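Amidohydrolase (Chromobacterium violaceum, PDB 2YB1) hydrolyses nucleoside 3',5'-bisphosphates to nucleoside 5'-phosphates and orthophosphate, a manganese-dependent reaction carried out by a monomeric enzyme of the PHP family. Local coordinates at residues 22-27 against 53-58; 43-48 against 59-64; 77-82 against 274-279; 93-98 against 169-174. All blocks are in the same frame, centred on the assembly; numbering follows the deposited sequence.

Overall arrangement
Contacts 1 and 2 interleave along the chain; contact 3 opens after both have closed, and contact 4 is nested inside the long loop that contact 3 closes. Contacts 1 and 2 share helix 45-54 and touch, their centres about 12 Å apart. Contacts 2 and 3, with centres about 11 Å apart, are joined through the sheet: strands 59-69 and 72-79 are antiparallel neighbours, and N61 O lies 2.8 Å from G80 N in a probable hydrogen bond. Contact 4 lies across the chain's centre from contact 1, about 31 Å between centres, and borders the nucleotide pocket. Contact 2 reaches the manganese site through E64, so the four span the PHP barrel from outer helices to active site.

Contact 1 of 4, residues 22-27 against 53-58; sequences VIDRAA and ARRGIP
D24 and R55 meet in a salt bridge between helix 19-27 and the end of helix 45-54. The main bond runs from R55 NE to D24 OD1, 2.9 Å long with an N-H...O angle of 161°. The oxygen lies almost in the guanidinium plane, but the donor stands well above the carboxylate, 59° out of its plane. The carboxylate and guanidinium planes stand steeply to each other, unlike a flat paired salt bridge, and the second bond, R55 NH2 to D24 OD2, is weak at 3.3 Å. R55 reaches its partner by folding at chi2 (-86°), which turns NE toward helix 19-27. R54 NH1 sits over one face of the R55 guanidinium, offset toward its rim; D24 would partly offset the charge of this arginine pair. Both segments belong to the outer helical layer of the PHP barrel, where helices 19-27 and 45-54 pack against strand 33-36. Helix 45-54 closes with a Schellman motif: G56, at positive phi, bonds back into the last turn, its N 3.0 Å from A53 O. The chain then turns inward, and I57 CD1 comes to 3.6 Å from A27 CB, a small apolar contact next to the salt bridge. I57 also rests on L34, and the backbone of P58 bonds to that same residue. On helix 19-27, A27 N is satisfied by I23 O at 2.9 Å, while R25 NE forms a salt bridge with D258.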
loop_
_atom_site.group_PDB
_atom_site.type_symbol
_atom_site.label_atom_id
_atom_site.label_comp_id
_atom_site.label_asym_id
_atom_site.label_seq_id
_atom_site.Cartn_x
_atom_site.Cartn_y
_atom_site.Cartn_z
ATOM N N VAL A 22 14.279 5.058 -2.147
ATOM C CA VAL A 22 13.210 4.657 -3.072
ATOM C C VAL A 22 12.829 5.821 -3.994
ATOM O O VAL A 22 12.600 5.629 -5.193
ATOM C CB VAL A 22 11.982 4.037 -2.331
ATOM C CG1 VAL A 22 11.204 5.098 -1.566
ATOM C CG2 VAL A 22 11.067 3.256 -3.322
ATOM N N ILE A 23 12.822 7.035 -3.447
ATOM C CA ILE A 23 12.596 8.233 -4.264
ATOM C C ILE A 23 13.717 8.422 -5.291
ATOM O O ILE A 23 13.459 8.719 -6.465
ATOM C CB ILE A 23 12.463 9.519 -3.388
ATOM C CG1 ILE A 23 11.205 9.456 -2.502
ATOM C CG2 ILE A 23 12.462 10.776 -4.255
ATOM C CD1 ILE A 23 9.897 9.361 -3.286
ATOM N N ASP A 24 14.960 8.243 -4.846
ATOM C CA ASP A 24 16.118 8.362 -5.730
ATOM C C ASP A 24 16.075 7.326 -6.862
ATOM O O ASP A 24 16.452 7.621 -7.997
ATOM C CB ASP A 24 17.423 8.221 -4.937
ATOM C CG ASP A 24 17.770 9.482 -4.147
ATOM O OD1 ASP A 24 17.125 10.537 -4.361
ATOM O OD2 ASP A 24 18.695 9.414 -3.310
ATOM N N ARG A 25 15.618 6.115 -6.547
ATOM C CA ARG A 25 15.497 5.053 -7.542
ATOM C C ARG A 25 14.404 5.421 -8.544
ATOM O O ARG A 25 14.610 5.343 -9.754
ATOM C CB ARG A 25 15.178 3.713 -6.874
ATOM C CG ARG A 25 15.040 2.526 -7.852
ATOM C CD ARG A 25 14.682 1.249 -7.090
ATOM N NE ARG A 25 14.552 0.071 -7.952
ATOM C CZ ARG A 25 15.534 -0.780 -8.248
ATOM N NH1 ARG A 25 16.756 -0.597 -7.764
ATOM N NH2 ARG A 25 15.291 -1.827 -9.039
ATOM N N ALA A 26 13.247 5.843 -8.036
ATOM C CA ALA A 26 12.158 6.296 -8.901
ATOM C C ALA A 26 12.637 7.423 -9.822
ATOM O O ALA A 26 12.261 7.489 -10.993
ATOM C CB ALA A 26 10.984 6.773 -8.057
ATOM N N ALA A 27 13.485 8.296 -9.287
ATOM C CA ALA A 27 13.914 9.499 -10.001
ATOM C C ALA A 27 14.704 9.185 -11.278
ATOM O O ALA A 27 14.795 10.019 -12.179
ATOM C CB ALA A 27 14.734 10.404 -9.070
ATOM N N ALA A 53 11.574 16.719 -3.643
ATOM C CA ALA A 53 11.767 18.134 -3.957
ATOM C C ALA A 53 13.196 18.395 -4.426
ATOM O O ALA A 53 13.422 19.144 -5.381
ATOM C CB ALA A 53 11.433 19.005 -2.747
ATOM N N ARG A 54 14.160 17.770 -3.756
ATOM C CA ARG A 54 15.564 17.952 -4.112
ATOM C C ARG A 54 15.857 17.513 -5.549
ATOM O O ARG A 54 16.764 18.040 -6.178
ATOM C CB ARG A 54 16.474 17.195 -3.145
ATOM C CG ARG A 54 17.940 17.272 -3.518
ATOM C CD ARG A 54 18.811 16.597 -2.480
ATOM N NE ARG A 54 20.223 16.863 -2.738
ATOM C CZ ARG A 54 21.034 16.027 -3.372
ATOM N NH1 ARG A 54 20.578 14.857 -3.804
ATOM N NH2 ARG A 54 22.299 16.363 -3.570
ATOM N N ARG A 55 15.096 16.542 -6.054
ATOM C CA ARG A 55 15.288 16.017 -7.411
ATOM C C ARG A 55 14.342 16.688 -8.408
ATOM O O ARG A 55 14.304 16.316 -9.587
ATOM C CB ARG A 55 15.063 14.498 -7.457
ATOM C CG ARG A 55 15.934 13.673 -6.513
ATOM C CD ARG A 55 17.265 13.341 -7.135
ATOM N NE ARG A 55 18.059 12.500 -6.238
ATOM C CZ ARG A 55 19.387 12.410 -6.263
ATOM N NH1 ARG A 55 20.087 13.105 -7.154
ATOM N NH2 ARG A 55 20.013 11.625 -5.390
ATOM N N GLY A 56 13.564 17.653 -7.930
ATOM C CA GLY A 56 12.661 18.411 -8.789
ATOM C C GLY A 56 11.378 17.674 -9.145
ATOM O O GLY A 56 10.776 17.942 -10.194
ATOM N N ILE A 57 10.957 16.751 -8.276
ATOM C CA ILE A 57 9.802 15.881 -8.544
ATOM C C ILE A 57 8.601 16.213 -7.660
ATOM O O ILE A 57 8.686 16.108 -6.430
ATOM C CB ILE A 57 10.155 14.399 -8.271
ATOM C CG1 ILE A 57 11.396 13.968 -9.070
ATOM C CG2 ILE A 57 8.952 13.494 -8.558
ATOM C CD1 ILE A 57 12.008 12.632 -8.611
ATOM N N PRO A 58 7.467 16.594 -8.277
ATOM C CA PRO A 58 6.233 16.798 -7.505
ATOM C C PRO A 58 5.865 15.551 -6.702
ATOM O O PRO A 58 6.076 14.417 -7.166
ATOM C CB PRO A 58 5.178 17.061 -8.590
ATOM C CG PRO A 58 5.964 17.675 -9.713
ATOM C CD PRO A 58 7.285 16.922 -9.706
#

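Contact 2 of 4, residues 43-48 against 59-64; sequences GGLAEA and FLNGVE. With MN (manganese (II) ion), chain C; MN (manganese (II) ion), chain D.
L45 opens helix 45-54 and leans its isobutyl group on the strand backbone at G62. The G62 carbonyl oxygen faces both methyls, at 3.4 Å from L45 CD1 and 3.5 Å from L45 CD2. L45 CD1 also touches N61 CB at 3.8 Å, while L45 CD2 lies a looser 4.2 Å from F59 CZ. The first turn of the helix is held by A48 N, bonded to G44 O at 3.0 Å. A48 then presents its methyl to the same ring, with CB 3.7 Å from F59 CZ, and A48 C lies over one face of the phenyl, offset toward the rim. F59 has CG anti to its backbone N (chi1 -178°), a setting that carries the ring up under the helix, where I23, A49 and A52 pack around it. Five residues further along the strand, E64, its chain extended beyond CG (chi2 173°), bridges two manganese ions with its carboxylate, E64 OE1 at 2.3 Å from one and E64 OE2 at 2.1 Å from the other. H7, H9 and D248 complete the protein ligands of the first ion, H75 and H191 those of the second. This is the beta-alpha-beta unit 33-36, 45-54, 59-69 of the PHP barrel, whose third element carries the bridging glutamate of the manganese site.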
loop_
_atom_site.group_PDB
_atom_site.type_symbol
_atom_site.label_atom_id
_atom_site.label_comp_id
_atom_site.label_asym_id
_atom_site.label_seq_id
_atom_site.Cartn_x
_atom_site.Cartn_y
_atom_site.Cartn_z
ATOM N N GLY A 43 5.369 7.656 8.661
ATOM C CA GLY A 43 6.678 8.033 9.179
ATOM C C GLY A 43 7.751 8.333 8.152
ATOM O O GLY A 43 8.787 8.931 8.475
ATOM N N GLY A 44 7.525 7.916 6.911
ATOM C CA GLY A 44 8.509 8.154 5.872
ATOM C C GLY A 44 8.241 9.350 4.974
ATOM O O GLY A 44 9.073 9.680 4.113
ATOM N N LEU A 45 7.098 10.006 5.170
ATOM C CA LEU A 45 6.655 11.061 4.252
ATOM C C LEU A 45 7.531 12.326 4.226
ATOM O O LEU A 45 7.814 12.848 3.146
ATOM C CB LEU A 45 5.174 11.430 4.492
ATOM C CG LEU A 45 4.173 10.301 4.249
ATOM C CD1 LEU A 45 2.736 10.800 4.437
ATOM C CD2 LEU A 45 4.374 9.685 2.843
ATOM N N ALA A 46 7.941 12.830 5.391
ATOM C CA ALA A 46 8.767 14.048 5.433
ATOM C C ALA A 46 10.082 13.839 4.690
ATOM O O ALA A 46 10.524 14.701 3.920
ATOM C CB ALA A 46 9.047 14.469 6.869
ATOM N N GLU A 47 10.710 12.695 4.928
ATOM C CA GLU A 47 11.958 12.362 4.240
ATOM C C GLU A 47 11.737 12.189 2.729
ATOM O O GLU A 47 12.505 12.713 1.907
ATOM C CB GLU A 47 12.575 11.092 4.826
ATOM C CG GLU A 47 13.863 10.667 4.134
ATOM C CD GLU A 47 14.439 9.379 4.699
ATOM O OE1 GLU A 47 14.107 9.014 5.848
ATOM O OE2 GLU A 47 15.231 8.733 3.984
ATOM N N ALA A 48 10.705 11.434 2.364
ATOM C CA ALA A 48 10.391 11.230 0.951
ATOM C C ALA A 48 10.129 12.564 0.253
ATOM O O ALA A 48 10.603 12.789 -0.859
ATOM C CB ALA A 48 9.184 10.285 0.780
ATOM N N PHE A 59 5.299 15.768 -5.515
ATOM C CA PHE A 59 5.111 14.702 -4.546
ATOM C C PHE A 59 3.767 14.848 -3.848
ATOM O O PHE A 59 3.321 15.964 -3.567
ATOM C CB PHE A 59 6.259 14.723 -3.511
ATOM C CG PHE A 59 6.180 13.624 -2.485
ATOM C CD1 PHE A 59 6.636 12.351 -2.782
ATOM C CD2 PHE A 59 5.638 13.863 -1.222
ATOM C CE1 PHE A 59 6.556 11.325 -1.841
ATOM C CE2 PHE A 59 5.563 12.845 -0.273
ATOM C CZ PHE A 59 6.017 11.577 -0.582
ATOM N N LEU A 60 3.126 13.709 -3.588
ATOM C CA LEU A 60 1.921 13.646 -2.768
ATOM C C LEU A 60 2.162 12.793 -1.528
ATOM O O LEU A 60 2.680 11.690 -1.633
ATOM C CB LEU A 60 0.789 13.009 -3.575
ATOM C CG LEU A 60 0.127 13.893 -4.624
ATOM C CD1 LEU A 60 -0.522 13.018 -5.667
ATOM C CD2 LEU A 60 -0.918 14.796 -3.924
ATOM N N ASN A 61 1.787 13.303 -0.357
ATOM C CA ASN A 61 1.709 12.486 0.852
ATOM C C ASN A 61 0.738 11.319 0.676
ATOM O O ASN A 61 -0.393 11.516 0.227
ATOM C CB ASN A 61 1.228 13.331 2.038
ATOM C CG ASN A 61 2.245 14.380 2.464
ATOM O OD1 ASN A 61 1.877 15.495 2.851
ATOM N ND2 ASN A 61 3.521 14.026 2.408
ATOM N N GLY A 62 1.141 10.121 1.091
ATOM C CA GLY A 62 0.295 8.954 0.884
ATOM C C GLY A 62 0.375 7.980 2.039
ATOM O O GLY A 62 1.202 8.132 2.940
ATOM N N VAL A 63 -0.529 7.004 2.043
ATOM C CA VAL A 63 -0.514 5.943 3.036
ATOM C C VAL A 63 -1.316 4.759 2.482
ATOM O O VAL A 63 -2.157 4.937 1.604
ATOM C CB VAL A 63 -1.157 6.424 4.352
ATOM C CG1 VAL A 63 -2.648 6.647 4.152
ATOM C CG2 VAL A 63 -0.897 5.425 5.504
ATOM N N GLU A 64 -1.048 3.558 2.980
ATOM C CA GLU A 64 -1.872 2.402 2.638
ATOM C C GLU A 64 -2.475 1.786 3.905
ATOM O O GLU A 64 -1.755 1.224 4.743
ATOM C CB GLU A 64 -1.067 1.349 1.863
ATOM C CG GLU A 64 -1.950 0.184 1.434
ATOM C CD GLU A 64 -1.252 -0.798 0.540
ATOM O OE1 GLU A 64 -0.012 -0.861 0.564
ATOM O OE2 GLU A 64 -1.963 -1.496 -0.212
HETATM MN MN MN C . 1.243 -1.668 -1.137
HETATM MN MN MN D . -1.781 -3.581 -0.525
#

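Contact 3 of 4, residues 77-82 against 274-279; sequences VGLGID and RELEAR
L276 and R279, which between them reach L79 and G80, are tied together by a backbone bond from R279 N to L276 O of 2.8 Å. That turn sends both side chains toward the end of strand 72-79. L276 meets L79 crosswise, the two side chains at about a right angle, with L276 CD1 3.8 Å from L79 CB. Its other methyl, CD2, lies against the backbone, 3.5 Å from L79 O. R279 lies alongside G80 instead. Its first carbon packs directly on the glycine, R279 CB to G80 CA at 3.8 Å, and the chain folds at chi2 (-78°), bringing R279 CD to 3.4 Å from G80 O. The guanidinium itself is held from another quarter: R279 NE donates to G184 O, in the loop before strand 186-189. Against G80 it is CB, CG and CD that make the contact. G80 sits at positive phi (76°), a conformation that glycine takes easily, and without a side chain it leaves R279 and L276 close against the backbone just where the strand ends. The neighbours place all this at the end of the PHP barrel where strands 59-69 and 186-189 begin. L276 rests on L60 and M186, R279 on L60 and E275 on Y242, while strand 72-79 bonds on one flank to strand 59-69, through G78 to V63 and G80 to N61, and on the other to strand 186-189, through V77 to V188 and L79 to M186.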
loop_
_atom_site.group_PDB
_atom_site.type_symbol
_atom_site.label_atom_id
_atom_site.label_comp_id
_atom_site.label_asym_id
_atom_site.label_seq_id
_atom_site.Cartn_x
_atom_site.Cartn_y
_atom_site.Cartn_z
ATOM N N VAL A 77 -5.665 3.007 -0.030
ATOM C CA VAL A 77 -4.646 4.044 -0.117
ATOM C C VAL A 77 -5.256 5.429 0.131
ATOM O O VAL A 77 -6.366 5.709 -0.326
ATOM C CB VAL A 77 -3.979 4.017 -1.517
ATOM C CG1 VAL A 77 -3.320 5.358 -1.842
ATOM C CG2 VAL A 77 -2.976 2.861 -1.611
ATOM N N GLY A 78 -4.594 6.266 0.925
ATOM C CA GLY A 78 -4.907 7.689 0.894
ATOM C C GLY A 78 -3.877 8.516 0.142
ATOM O O GLY A 78 -2.664 8.299 0.318
ATOM N N LEU A 79 -4.326 9.548 -0.577
ATOM C CA LEU A 79 -3.401 10.400 -1.331
ATOM C C LEU A 79 -3.735 11.866 -1.103
ATOM O O LEU A 79 -4.913 12.243 -1.122
ATOM C CB LEU A 79 -3.471 10.096 -2.834
ATOM C CG LEU A 79 -3.063 8.698 -3.333
ATOM C CD1 LEU A 79 -3.421 8.546 -4.809
ATOM C CD2 LEU A 79 -1.567 8.434 -3.098
ATOM N N GLY A 80 -2.705 12.694 -0.919
ATOM C CA GLY A 80 -2.920 14.101 -0.631
ATOM C C GLY A 80 -3.359 14.341 0.812
ATOM O O GLY A 80 -3.952 15.377 1.121
ATOM N N ILE A 81 -3.054 13.389 1.696
ATOM C CA ILE A 81 -3.392 13.501 3.118
ATOM C C ILE A 81 -2.436 14.446 3.838
ATOM O O ILE A 81 -1.281 14.586 3.441
ATOM C CB ILE A 81 -3.304 12.126 3.834
ATOM C CG1 ILE A 81 -1.947 11.468 3.534
ATOM C CG2 ILE A 81 -4.471 11.213 3.418
ATOM C CD1 ILE A 81 -1.528 10.388 4.503
ATOM N N ASP A 82 -2.932 15.092 4.890
ATOM C CA ASP A 82 -2.098 15.831 5.833
ATOM C C ASP A 82 -1.782 14.858 6.961
ATOM O O ASP A 82 -2.655 14.523 7.763
ATOM C CB ASP A 82 -2.861 17.054 6.365
ATOM C CG ASP A 82 -2.122 17.787 7.489
ATOM O OD1 ASP A 82 -0.968 17.433 7.825
ATOM O OD2 ASP A 82 -2.713 18.741 8.032
ATOM N N ARG A 274 -5.118 14.403 -11.611
ATOM C CA ARG A 274 -5.711 15.670 -12.021
ATOM C C ARG A 274 -6.570 16.290 -10.907
ATOM O O ARG A 274 -6.718 17.514 -10.832
ATOM C CB ARG A 274 -6.521 15.494 -13.303
ATOM C CG ARG A 274 -5.671 15.022 -14.474
ATOM C CD ARG A 274 -6.488 14.911 -15.749
ATOM N NE ARG A 274 -5.725 14.312 -16.844
ATOM C CZ ARG A 274 -6.274 13.833 -17.959
ATOM N NH1 ARG A 274 -7.594 13.877 -18.125
ATOM N NH2 ARG A 274 -5.509 13.300 -18.905
ATOM N N GLU A 275 -7.135 15.441 -10.055
ATOM C CA GLU A 275 -7.984 15.895 -8.944
ATOM C C GLU A 275 -7.194 16.213 -7.665
ATOM O O GLU A 275 -7.726 16.787 -6.715
ATOM C CB GLU A 275 -9.041 14.829 -8.632
ATOM C CG GLU A 275 -9.820 14.341 -9.870
ATOM C CD GLU A 275 -10.377 15.493 -10.696
ATOM O OE1 GLU A 275 -10.791 16.510 -10.097
ATOM O OE2 GLU A 275 -10.385 15.382 -11.943
ATOM N N LEU A 276 -5.934 15.791 -7.628
ATOM C CA LEU A 276 -5.090 15.998 -6.454
ATOM C C LEU A 276 -4.139 17.190 -6.576
ATOM O O LEU A 276 -3.273 17.392 -5.708
ATOM C CB LEU A 276 -4.322 14.713 -6.107
ATOM C CG LEU A 276 -5.201 13.556 -5.609
ATOM C CD1 LEU A 276 -4.518 12.213 -5.818
ATOM C CD2 LEU A 276 -5.615 13.745 -4.154
ATOM N N GLU A 277 -4.262 17.950 -7.662
ATOM C CA GLU A 277 -3.280 18.996 -7.953
ATOM C C GLU A 277 -3.073 20.013 -6.834
ATOM O O GLU A 277 -1.947 20.467 -6.609
ATOM C CB GLU A 277 -3.591 19.679 -9.280
ATOM C CG GLU A 277 -3.358 18.738 -10.457
ATOM C CD GLU A 277 -3.549 19.401 -11.800
ATOM O OE1 GLU A 277 -3.826 20.619 -11.826
ATOM O OE2 GLU A 277 -3.423 18.696 -12.829
ATOM N N ALA A 278 -4.147 20.372 -6.133
ATOM C CA ALA A 278 -4.035 21.323 -5.023
ATOM C C ALA A 278 -3.277 20.745 -3.825
ATOM O O ALA A 278 -2.838 21.489 -2.947
ATOM C CB ALA A 278 -5.409 21.804 -4.590
ATOM N N ARG A 279 -3.156 19.421 -3.765
ATOM C CA ARG A 279 -2.423 18.782 -2.669
ATOM C C ARG A 279 -0.993 18.413 -3.024
ATOM O O ARG A 279 -0.239 17.968 -2.161
ATOM C CB ARG A 279 -3.144 17.515 -2.208
ATOM C CG ARG A 279 -4.554 17.764 -1.756
ATOM C CD ARG A 279 -4.583 18.365 -0.348
ATOM N NE ARG A 279 -5.970 18.437 0.082
ATOM C CZ ARG A 279 -6.685 19.558 0.155
ATOM N NH1 ARG A 279 -6.123 20.732 -0.113
ATOM N NH2 ARG A 279 -7.962 19.499 0.530
#

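Contact 4 of 4, residues 93-98 against 169-174; sequences KSIREG and QWASLE
With CG1 beside its backbone N and CG2 anti to it (chi1 -52°), I95 splits its two branches between A171 and W170. A second bend, at chi2 (-49°), brings CD1 down onto A171. I95 CD1 is only 3.3 Å from A171 CB, closer than carbon atoms usually sit, and 3.4 Å from A171 N, so the packing here is tight. The other branch goes to the indole: I95 CG2 stands at the ring edge, 3.6 Å from W170 CE3. The backbone carbonyl of the same isoleucine also lies at that edge, in the ring plane, with I95 O 3.8 Å from W170 CZ3. The tryptophan thus offers its six-membered ring edge-on to the last turn of helix 86-96; H168 and W170 pack edge-to-face. The W170 side chain comes to about 4 Å from the bound AMP and touches R99 and R102, both of the nucleotide pocket, so this packing borders the substrate site. The loop carrying W170 and A171 is pinned to strand 59-69 by W170 N to S68 OG and by backbone bonds from A171 to S66 and S68. Immediately after it, S172 is the N-cap of helix 173-182, its OG bonded to D175 N. The helix returns a tryptophan, W179, over I95 and A171, and L173 packs on V67 and W69, so that the end of helix 86-96 packs on both the strand-bound loop and the helix that follows it.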
loop_
_atom_site.group_PDB
_atom_site.type_symbol
_atom_site.label_atom_id
_atom_site.label_comp_id
_atom_site.label_asym_id
_atom_site.label_seq_id
_atom_site.Cartn_x
_atom_site.Cartn_y
_atom_site.Cartn_z
ATOM N N LYS A 93 -2.348 4.650 14.301
ATOM C CA LYS A 93 -1.717 4.072 15.480
ATOM C C LYS A 93 -2.533 2.888 16.019
ATOM O O LYS A 93 -1.969 1.869 16.432
ATOM C CB LYS A 93 -1.528 5.134 16.567
ATOM C CG LYS A 93 -0.663 4.668 17.721
ATOM C CD LYS A 93 -0.376 5.809 18.679
ATOM C CE LYS A 93 0.589 5.348 19.773
ATOM N NZ LYS A 93 0.933 6.442 20.729
ATOM N N SER A 94 -3.857 3.022 16.016
ATOM C CA SER A 94 -4.719 1.956 16.533
ATOM C C SER A 94 -4.625 0.686 15.679
ATOM O O SER A 94 -4.765 -0.426 16.199
ATOM C CB SER A 94 -6.174 2.423 16.671
ATOM O OG SER A 94 -6.857 2.429 15.422
ATOM N N ILE A 95 -4.374 0.854 14.380
ATOM C CA ILE A 95 -4.148 -0.281 13.472
ATOM C C ILE A 95 -2.780 -0.948 13.691
ATOM O O ILE A 95 -2.639 -2.156 13.514
ATOM C CB ILE A 95 -4.238 0.129 11.970
ATOM C CG1 ILE A 95 -5.532 0.887 11.668
ATOM C CG2 ILE A 95 -4.095 -1.095 11.073
ATOM C CD1 ILE A 95 -6.770 0.214 12.206
ATOM N N ARG A 96 -1.767 -0.167 14.056
ATOM C CA ARG A 96 -0.432 -0.727 14.291
ATOM C C ARG A 96 -0.334 -1.490 15.616
ATOM O O ARG A 96 0.547 -2.336 15.779
ATOM C CB ARG A 96 0.639 0.377 14.292
ATOM C CG ARG A 96 0.776 1.137 12.984
ATOM C CD ARG A 96 2.047 1.962 12.940
ATOM N NE ARG A 96 2.104 3.028 13.945
ATOM C CZ ARG A 96 1.594 4.244 13.775
ATOM N NH1 ARG A 96 0.943 4.542 12.654
ATOM N NH2 ARG A 96 1.719 5.160 14.733
ATOM N N GLU A 97 -1.229 -1.178 16.551
ATOM C CA GLU A 97 -1.137 -1.651 17.941
ATOM C C GLU A 97 -0.945 -3.160 18.150
ATOM O O GLU A 97 -0.141 -3.575 18.991
ATOM C CB GLU A 97 -2.352 -1.188 18.754
ATOM C CG GLU A 97 -2.259 0.228 19.304
ATOM C CD GLU A 97 -3.487 0.598 20.133
ATOM O OE1 GLU A 97 -4.046 -0.307 20.793
ATOM O OE2 GLU A 97 -3.900 1.783 20.112
ATOM N N GLY A 98 -1.694 -3.975 17.417
ATOM C CA GLY A 98 -1.617 -5.416 17.598
ATOM C C GLY A 98 -0.588 -6.112 16.718
ATOM O O GLY A 98 -0.477 -7.336 16.732
ATOM N N GLN A 169 -8.125 -8.470 13.031
ATOM C CA GLN A 169 -9.061 -7.447 12.568
ATOM C C GLN A 169 -8.384 -6.082 12.440
ATOM O O GLN A 169 -7.854 -5.539 13.408
ATOM C CB GLN A 169 -10.305 -7.364 13.460
ATOM C CG GLN A 169 -11.285 -6.291 12.991
ATOM C CD GLN A 169 -12.673 -6.421 13.596
ATOM O OE1 GLN A 169 -13.042 -5.667 14.501
ATOM N NE2 GLN A 169 -13.458 -7.364 13.080
ATOM N N TRP A 170 -8.383 -5.553 11.223
ATOM C CA TRP A 170 -7.809 -4.241 10.926
ATOM C C TRP A 170 -8.891 -3.161 11.008
ATOM O O TRP A 170 -9.920 -3.363 11.658
ATOM C CB TRP A 170 -7.096 -4.246 9.569
ATOM C CG TRP A 170 -6.140 -5.390 9.403
ATOM C CD1 TRP A 170 -6.348 -6.532 8.685
ATOM C CD2 TRP A 170 -4.832 -5.512 9.982
ATOM N NE1 TRP A 170 -5.244 -7.354 8.767
ATOM C CE2 TRP A 170 -4.300 -6.751 9.556
ATOM C CE3 TRP A 170 -4.049 -4.686 10.799
ATOM C CZ2 TRP A 170 -3.018 -7.186 9.919
ATOM C CZ3 TRP A 170 -2.775 -5.127 11.171
ATOM C CH2 TRP A 170 -2.278 -6.366 10.727
ATOM N N ALA A 171 -8.641 -1.997 10.414
ATOM C CA ALA A 171 -9.616 -0.906 10.466
ATOM C C ALA A 171 -10.918 -1.286 9.774
ATOM O O ALA A 171 -10.950 -2.185 8.939
ATOM C CB ALA A 171 -9.044 0.350 9.827
ATOM N N SER A 172 -12.005 -0.620 10.140
ATOM C CA SER A 172 -13.217 -0.726 9.353
ATOM C C SER A 172 -13.030 0.080 8.062
ATOM O O SER A 172 -12.190 0.996 7.992
ATOM C CB SER A 172 -14.418 -0.205 10.141
ATOM O OG SER A 172 -14.409 1.212 10.188
ATOM N N LEU A 173 -13.811 -0.255 7.043
ATOM C CA LEU A 173 -13.792 0.498 5.799
ATOM C C LEU A 173 -14.177 1.958 6.063
ATOM O O LEU A 173 -13.534 2.881 5.561
ATOM C CB LEU A 173 -14.752 -0.136 4.783
ATOM C CG LEU A 173 -14.802 0.469 3.381
ATOM C CD1 LEU A 173 -13.434 0.343 2.731
ATOM C CD2 LEU A 173 -15.868 -0.215 2.511
ATOM N N GLU A 174 -15.228 2.161 6.857
ATOM C CA GLU A 174 -15.707 3.503 7.164
ATOM C C GLU A 174 -14.636 4.343 7.866
ATOM O O GLU A 174 -14.442 5.520 7.545
ATOM C CB GLU A 174 -17.002 3.439 7.994
ATOM C CG GLU A 174 -18.194 2.927 7.181
ATOM C CD GLU A 174 -19.373 2.481 8.037
ATOM O OE1 GLU A 174 -19.142 1.808 9.071
ATOM O OE2 GLU A 174 -20.527 2.798 7.660
#